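Local coordinates for protein oxaloacetate acetyl hydrolase (Cryphonectria parasitica, PDB 3LYE) that belongs to the phosphoenolpyruvate phosphomutase family of TIM-barrel enzymes and assembles as four copies of one chain, at residues A54-T57 and A58-G62; R75-A78 and D79-A82; L61-D65 and L66-Q70. All coordinates share one frame; numbering follows the deposited sequence.

Interaction 1: residues A54-T57 and A58-G62; sequences AGTT and ASRLG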
loop_
_atom_site.group_PDB
_atom_site.type_symbol
_atom_site.label_atom_id
_atom_site.label_comp_id
_atom_site.label_asym_id
_atom_site.label_seq_id
_atom_site.Cartn_x
_atom_site.Cartn_y
_atom_site.Cartn_z
ATOM N N ALA A 54 18.055 2.843 4.915
ATOM C CA ALA A 54 18.740 2.323 3.735
ATOM C C ALA A 54 18.270 0.913 3.453
ATOM O O ALA A 54 18.110 0.541 2.311
ATOM C CB ALA A 54 20.254 2.344 3.915
ATOM N N GLY A 55 18.093 0.117 4.503
ATOM C CA GLY A 55 17.672 -1.263 4.332
ATOM C C GLY A 55 16.229 -1.325 3.852
ATOM O O GLY A 55 15.897 -2.144 2.980
ATOM N N THR A 56 15.365 -0.500 4.427
ATOM C CA THR A 56 13.987 -0.478 3.981
ATOM C C THR A 56 13.938 -0.120 2.488
ATOM O O THR A 56 13.223 -0.741 1.698
ATOM C CB THR A 56 13.123 0.436 4.806
ATOM O OG1 THR A 56 13.112 0.088 6.200
ATOM C CG2 THR A 56 11.879 0.647 4.269
ATOM N N THR A 57 14.741 0.866 2.093
ATOM C CA THR A 57 14.764 1.296 0.710
ATOM C C THR A 57 15.291 0.205 -0.223
ATOM O O THR A 57 14.708 -0.062 -1.281
ATOM C CB THR A 57 15.581 2.588 0.548
ATOM O OG1 THR A 57 15.049 3.598 1.428
ATOM C CG2 THR A 57 15.450 3.124 -0.843
ATOM N N ALA A 58 16.394 -0.416 0.172
ATOM C CA ALA A 58 16.963 -1.451 -0.657
ATOM C C ALA A 58 16.044 -2.643 -0.790
ATOM O O ALA A 58 15.894 -3.190 -1.900
ATOM C CB ALA A 58 18.282 -1.900 -0.065
ATOM N N SER A 59 15.457 -3.069 0.316
ATOM C CA SER A 59 14.615 -4.260 0.285
ATOM C C SER A 59 13.215 -4.066 -0.264
ATOM O O SER A 59 12.777 -4.842 -1.115
ATOM C CB SER A 59 14.598 -4.853 1.685
ATOM O OG SER A 59 13.845 -6.059 1.771
ATOM N N ARG A 60 12.519 -3.053 0.231
ATOM C CA ARG A 60 11.183 -2.819 -0.256
ATOM C C ARG A 60 11.102 -2.163 -1.594
ATOM O O ARG A 60 10.126 -2.386 -2.335
ATOM C CB ARG A 60 10.372 -1.996 0.734
ATOM C CG ARG A 60 10.014 -2.771 1.912
ATOM C CD ARG A 60 9.087 -1.976 2.834
ATOM N NE ARG A 60 7.828 -1.561 2.210
ATOM C CZ ARG A 60 6.663 -2.192 2.365
ATOM N NH1 ARG A 60 5.553 -1.748 1.775
ATOM N NH2 ARG A 60 6.605 -3.276 3.110
ATOM N N LEU A 61 12.094 -1.358 -1.935
ATOM C CA LEU A 61 12.062 -0.637 -3.214
ATOM C C LEU A 61 13.165 -0.949 -4.202
ATOM O O LEU A 61 13.068 -0.583 -5.361
ATOM C CB LEU A 61 12.059 0.877 -2.939
ATOM C CG LEU A 61 10.920 1.388 -2.049
ATOM C CD1 LEU A 61 11.044 2.890 -1.804
ATOM C CD2 LEU A 61 9.591 1.044 -2.664
ATOM N N GLY A 62 14.188 -1.648 -3.754
ATOM C CA GLY A 62 15.295 -1.954 -4.633
ATOM C C GLY A 62 16.037 -0.718 -5.129
ATOM O O GLY A 62 16.607 -0.725 -6.228
#
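The peptide carbonyl of Thr-57 receives Leu-61 N above its plane, 43° out and 3.0 Å from Thr-57 O, whereas one residue earlier Arg-60 N reaches Thr-56 O with a tilt of only 25°. Arg-60 N to Thr-56 O is 2.8 Å, and the bonds from Ala-58 to Ala-54 and from Ser-59 to Gly-55 resemble it, so the helix is regular until its last turn. That turn is of the wider pi type; Gly-62 N also makes a weak 3.0 Å bond to Ala-58 O, and Gly-62 leaves helical geometry with a positive phi of 63°. Beta carbons lie against the same oxygens: Leu-61 CB is 3.3 Å from Thr-57 O. Among side chains, Thr-56 CG2 runs alongside Arg-60 CD at 4.1 Å, both pointing the same way. The hydroxyls of Thr-56 and Thr-57 sit beside their own backbone N, from where each hydrogen-bonds a carbonyl one turn back, of Thr-52 and Gly-53 respectively. Ser-59 OG instead bonds Asp-34 of the second subunit, whose Phe-283 and Cys-286 pack on Ala-54 and Ala-58. Helix 53-61 thus follows strand 49-51 with this subunit interface on one flank, while Thr-56, Arg-60 and Leu-61 touch helix 71-82.

Interaction 2: residues R75-A78 and D79-A82; sequences RDNA and DMIA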
loop_
_atom_site.group_PDB
_atom_site.type_symbol
_atom_site.label_atom_id
_atom_site.label_comp_id
_atom_site.label_asym_id
_atom_site.label_seq_id
_atom_site.Cartn_x
_atom_site.Cartn_y
_atom_site.Cartn_z
ATOM N N ARG A 75 6.529 3.762 7.216
ATOM C CA ARG A 75 5.536 3.357 8.179
ATOM C C ARG A 75 5.111 1.920 7.903
ATOM O O ARG A 75 4.932 1.148 8.828
ATOM C CB ARG A 75 4.313 4.275 8.130
ATOM C CG ARG A 75 3.299 3.910 9.196
ATOM C CD ARG A 75 1.871 4.059 8.844
ATOM N NE ARG A 75 1.040 3.533 9.935
ATOM C CZ ARG A 75 -0.285 3.438 9.903
ATOM N NH1 ARG A 75 -0.982 2.916 10.923
ATOM N NH2 ARG A 75 -0.926 3.876 8.838
ATOM N N ASP A 76 4.928 1.555 6.641
ATOM C CA ASP A 76 4.509 0.187 6.385
ATOM C C ASP A 76 5.515 -0.823 6.879
ATOM O O ASP A 76 5.146 -1.847 7.458
ATOM C CB ASP A 76 4.229 -0.028 4.904
ATOM C CG ASP A 76 2.864 0.512 4.496
ATOM O OD1 ASP A 76 2.515 0.357 3.312
ATOM O OD2 ASP A 76 2.157 1.086 5.361
ATOM N N ASN A 77 6.803 -0.577 6.659
ATOM C CA ASN A 77 7.803 -1.532 7.114
ATOM C C ASN A 77 7.889 -1.547 8.630
ATOM O O ASN A 77 8.031 -2.604 9.228
ATOM C CB ASN A 77 9.149 -1.221 6.468
ATOM C CG ASN A 77 10.012 -2.447 6.256
ATOM O OD1 ASN A 77 9.515 -3.532 5.966
ATOM N ND2 ASN A 77 11.305 -2.264 6.347
ATOM N N ALA A 78 7.797 -0.392 9.261
ATOM C CA ALA A 78 7.881 -0.326 10.709
ATOM C C ALA A 78 6.676 -0.957 11.378
ATOM O O ALA A 78 6.811 -1.613 12.377
ATOM C CB ALA A 78 8.079 1.123 11.170
ATOM N N ASP A 79 5.501 -0.743 10.825
ATOM C CA ASP A 79 4.257 -1.299 11.350
ATOM C C ASP A 79 4.369 -2.839 11.287
ATOM O O ASP A 79 4.019 -3.566 12.213
ATOM C CB ASP A 79 3.119 -0.762 10.490
ATOM C CG ASP A 79 1.826 -1.368 10.810
ATOM O OD1 ASP A 79 1.401 -2.324 10.132
ATOM O OD2 ASP A 79 1.236 -0.927 11.758
ATOM N N MET A 80 4.889 -3.336 10.174
ATOM C CA MET A 80 5.063 -4.757 10.027
ATOM C C MET A 80 6.054 -5.304 11.066
ATOM O O MET A 80 5.761 -6.260 11.792
ATOM C CB MET A 80 5.526 -5.106 8.597
ATOM C CG MET A 80 5.706 -6.591 8.341
ATOM S SD MET A 80 7.375 -7.241 8.757
ATOM C CE MET A 80 8.404 -6.404 7.539
ATOM N N ILE A 81 7.220 -4.687 11.156
ATOM C CA ILE A 81 8.237 -5.203 12.057
ATOM C C ILE A 81 7.898 -5.110 13.521
ATOM O O ILE A 81 8.086 -6.069 14.266
ATOM C CB ILE A 81 9.596 -4.494 11.775
ATOM C CG1 ILE A 81 10.137 -4.885 10.399
ATOM C CG2 ILE A 81 10.615 -4.810 12.877
ATOM C CD1 ILE A 81 11.211 -3.975 9.880
ATOM N N ALA A 82 7.388 -3.966 13.951
ATOM C CA ALA A 82 7.101 -3.788 15.356
ATOM C C ALA A 82 6.064 -4.694 15.920
ATOM O O ALA A 82 6.090 -4.977 17.116
ATOM C CB ALA A 82 6.642 -2.340 15.584
HETATM O O HOH W 1 2.600 -2.886 7.328
#
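Consecutive turns of helix 71-82, one of the helices that surround the parallel strands of the TIM-barrel fold, meet where Asn-77 lies against Met-80 and Ile-81. Met-80 and Asn-77 run side by side in the same direction. Bends at chi2 (-88°) and chi3 (-66°) curl the thioether back, leaving its CE methyl 3.5 Å from Asn-77 OD1. Ile-81 instead passes at a slant to the amide: its CD1 lies 3.9 Å from Asn-77 ND2, and its CG1 packs 3.3 Å from Asn-77 O. Asn-77 O also takes the helical bond from Ile-81 N, at 3.0 Å and nearly straight (165°). The amide nitrogen has polar partners beyond the helix, Thr-56 OG1 and Tyr-33 O. On another side of the helix, Asp-76 O is held twice, by Met-80 N at 3.1 Å and by a water that donates to it at 2.8 Å. The same water donates to Asp-79 OD1, tying carboxylate to backbone. Arg-75 NH1 and Asp-79 OD2 are 4.5 Å apart with the oxygen well off the guanidinium plane, so the evidence supports charge attraction without a bond. Both residues bond Ser-115 OG. Arg-75 NH2 forms a salt bridge with Asp-79 OD1 of the fourth subunit, and Asp-79 OD1 in turn with Arg-75 NH2 and Arg-114 NH1 of that subunit. Inward, Ala-78 and Ile-81 rest on Met-51 of strand 49-51 and Leu-91 of strand 91-94, while Arg-75 borders helix 102-114 and Asn-77 borders helix 53-61.

Interaction 3: residues L61-D65 and L66-Q70; sequences LGQPD and LAIAQ
Ile-68 is the side chain about which the two halves of this loop close. Its CD1 lies 3.7 Å from Pro-64 O and 3.9 Å from Gln-63 CB, with Gln-63 crossing it at about a right angle. Its CG1 sits beside the backbone N (chi1 -67°), which leaves the CG2 branch to meet Leu-61 CD1. That leucine methyl also rests 3.8 Å from Ala-69 CA, bringing the start of the loop against its far end. At the turn, Leu-66 CD1 packs on Pro-64 CG at 3.9 Å. This turn is an inverse gamma turn centred on Asp-65: Leu-66 N donates to Pro-64 O at 2.9 Å, approaching nearly side-on, with a C=O...N angle of 97°, and above the carbonyl plane. A water extends the arrangement, donating to Asp-65 OD2 at 2.7 Å and accepting from Ala-67 N at 2.8 Å, so the carboxylate is linked to the backbone beyond the turn. The Asp-65 side chain also lies about 4 Å from a bound calcium ion. Farther out, Arg-107 of the third subunit packs on Leu-61, Gln-63 and Ile-68, and Phe-283 and Leu-288 of the second subunit on Asp-65 and Leu-66. The loop connects helix 53-61, which its Gln-63, Asp-65 and Ala-69 touch, to helix 71-82, whose Asp-73 OD2 accepts a hydrogen bond from the backbone N of the N-cap residue Gln-70.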
loop_
_atom_site.group_PDB
_atom_site.type_symbol
_atom_site.label_atom_id
_atom_site.label_comp_id
_atom_site.label_asym_id
_atom_site.label_seq_id
_atom_site.Cartn_x
_atom_site.Cartn_y
_atom_site.Cartn_z
ATOM N N LEU A 61 12.094 -1.358 -1.935
ATOM C CA LEU A 61 12.062 -0.637 -3.214
ATOM C C LEU A 61 13.165 -0.949 -4.202
ATOM O O LEU A 61 13.068 -0.583 -5.361
ATOM C CB LEU A 61 12.059 0.877 -2.939
ATOM C CG LEU A 61 10.920 1.388 -2.049
ATOM C CD1 LEU A 61 11.044 2.890 -1.804
ATOM C CD2 LEU A 61 9.591 1.044 -2.664
ATOM N N GLY A 62 14.188 -1.648 -3.754
ATOM C CA GLY A 62 15.295 -1.954 -4.633
ATOM C C GLY A 62 16.037 -0.718 -5.129
ATOM O O GLY A 62 16.607 -0.725 -6.228
ATOM N N GLN A 63 16.126 0.302 -4.273
ATOM C CA GLN A 63 16.737 1.560 -4.614
ATOM C C GLN A 63 17.781 2.011 -3.607
ATOM O O GLN A 63 17.842 1.450 -2.513
ATOM C CB GLN A 63 15.637 2.624 -4.704
ATOM C CG GLN A 63 14.592 2.381 -5.762
ATOM C CD GLN A 63 15.079 2.438 -7.167
ATOM O OE1 GLN A 63 14.552 1.740 -8.087
ATOM N NE2 GLN A 63 16.041 3.272 -7.389
ATOM N N PRO A 64 18.646 2.956 -4.005
ATOM C CA PRO A 64 19.665 3.463 -3.096
ATOM C C PRO A 64 19.038 4.410 -2.078
ATOM O O PRO A 64 17.952 4.925 -2.275
ATOM C CB PRO A 64 20.602 4.244 -3.995
ATOM C CG PRO A 64 19.894 4.467 -5.244
ATOM C CD PRO A 64 18.719 3.577 -5.330
ATOM N N ASP A 65 19.802 4.725 -1.039
ATOM C CA ASP A 65 19.329 5.579 0.064
ATOM C C ASP A 65 19.434 7.052 -0.269
ATOM O O ASP A 65 20.239 7.754 0.311
ATOM C CB ASP A 65 20.164 5.202 1.303
ATOM C CG ASP A 65 19.619 5.763 2.576
ATOM O OD1 ASP A 65 20.432 5.954 3.509
ATOM O OD2 ASP A 65 18.413 6.018 2.665
ATOM N N LEU A 66 18.563 7.495 -1.178
ATOM C CA LEU A 66 18.536 8.868 -1.669
ATOM C C LEU A 66 17.162 9.536 -1.550
ATOM O O LEU A 66 16.640 10.122 -2.490
ATOM C CB LEU A 66 19.009 8.867 -3.118
ATOM C CG LEU A 66 20.457 8.415 -3.331
ATOM C CD1 LEU A 66 20.771 8.209 -4.793
ATOM C CD2 LEU A 66 21.388 9.447 -2.730
ATOM N N ALA A 67 16.551 9.407 -0.386
ATOM C CA ALA A 67 15.237 9.994 -0.117
ATOM C C ALA A 67 14.170 9.508 -1.083
ATOM O O ALA A 67 13.300 10.244 -1.524
ATOM C CB ALA A 67 15.302 11.507 -0.106
ATOM N N ILE A 68 14.244 8.220 -1.393
ATOM C CA ILE A 68 13.306 7.550 -2.303
ATOM C C ILE A 68 12.173 6.978 -1.448
ATOM O O ILE A 68 10.990 7.055 -1.830
ATOM C CB ILE A 68 14.019 6.555 -3.209
ATOM C CG1 ILE A 68 14.940 7.333 -4.175
ATOM C CG2 ILE A 68 13.012 5.726 -3.956
ATOM C CD1 ILE A 68 15.931 6.496 -4.921
ATOM N N ALA A 69 12.493 6.340 -0.335
ATOM C CA ALA A 69 11.443 5.864 0.555
ATOM C C ALA A 69 10.801 7.114 1.194
ATOM O O ALA A 69 11.517 8.030 1.627
ATOM C CB ALA A 69 12.002 4.969 1.617
ATOM N N GLN A 70 9.476 7.127 1.262
ATOM C CA GLN A 70 8.738 8.238 1.872
ATOM C C GLN A 70 7.952 7.693 3.061
ATOM O O GLN A 70 8.157 6.533 3.487
ATOM C CB GLN A 70 7.877 8.976 0.849
ATOM C CG GLN A 70 8.725 9.460 -0.329
ATOM C CD GLN A 70 8.053 10.444 -1.231
ATOM O OE1 GLN A 70 8.579 11.518 -1.530
ATOM N NE2 GLN A 70 6.957 10.070 -1.740
HETATM O O HOH W 2 17.551 8.540 2.084
#

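Along the chain the order is interaction 1, interaction 3, interaction 2: helix 53-61, the loop that leaves it, then helix 71-82. Interactions 1 and 3 share Leu-61 and Gly-62, and their centres are 6 Å apart; the loop folds back on the helix, with Thr-57 CG2 3.4 Å from Pro-64 O. Interactions 1 and 2, with centres 13 Å apart, touch directly, Arg-60 CD lying 3.5 Å from Asn-77 OD1. Interactions 2 and 3 do not touch, although their nearest atoms are about 5 Å apart. Helix 53-61 is therefore the common neighbour, and all three contacts adjoin other subunits, so this helix-loop-helix region takes part in the four-chain assembly.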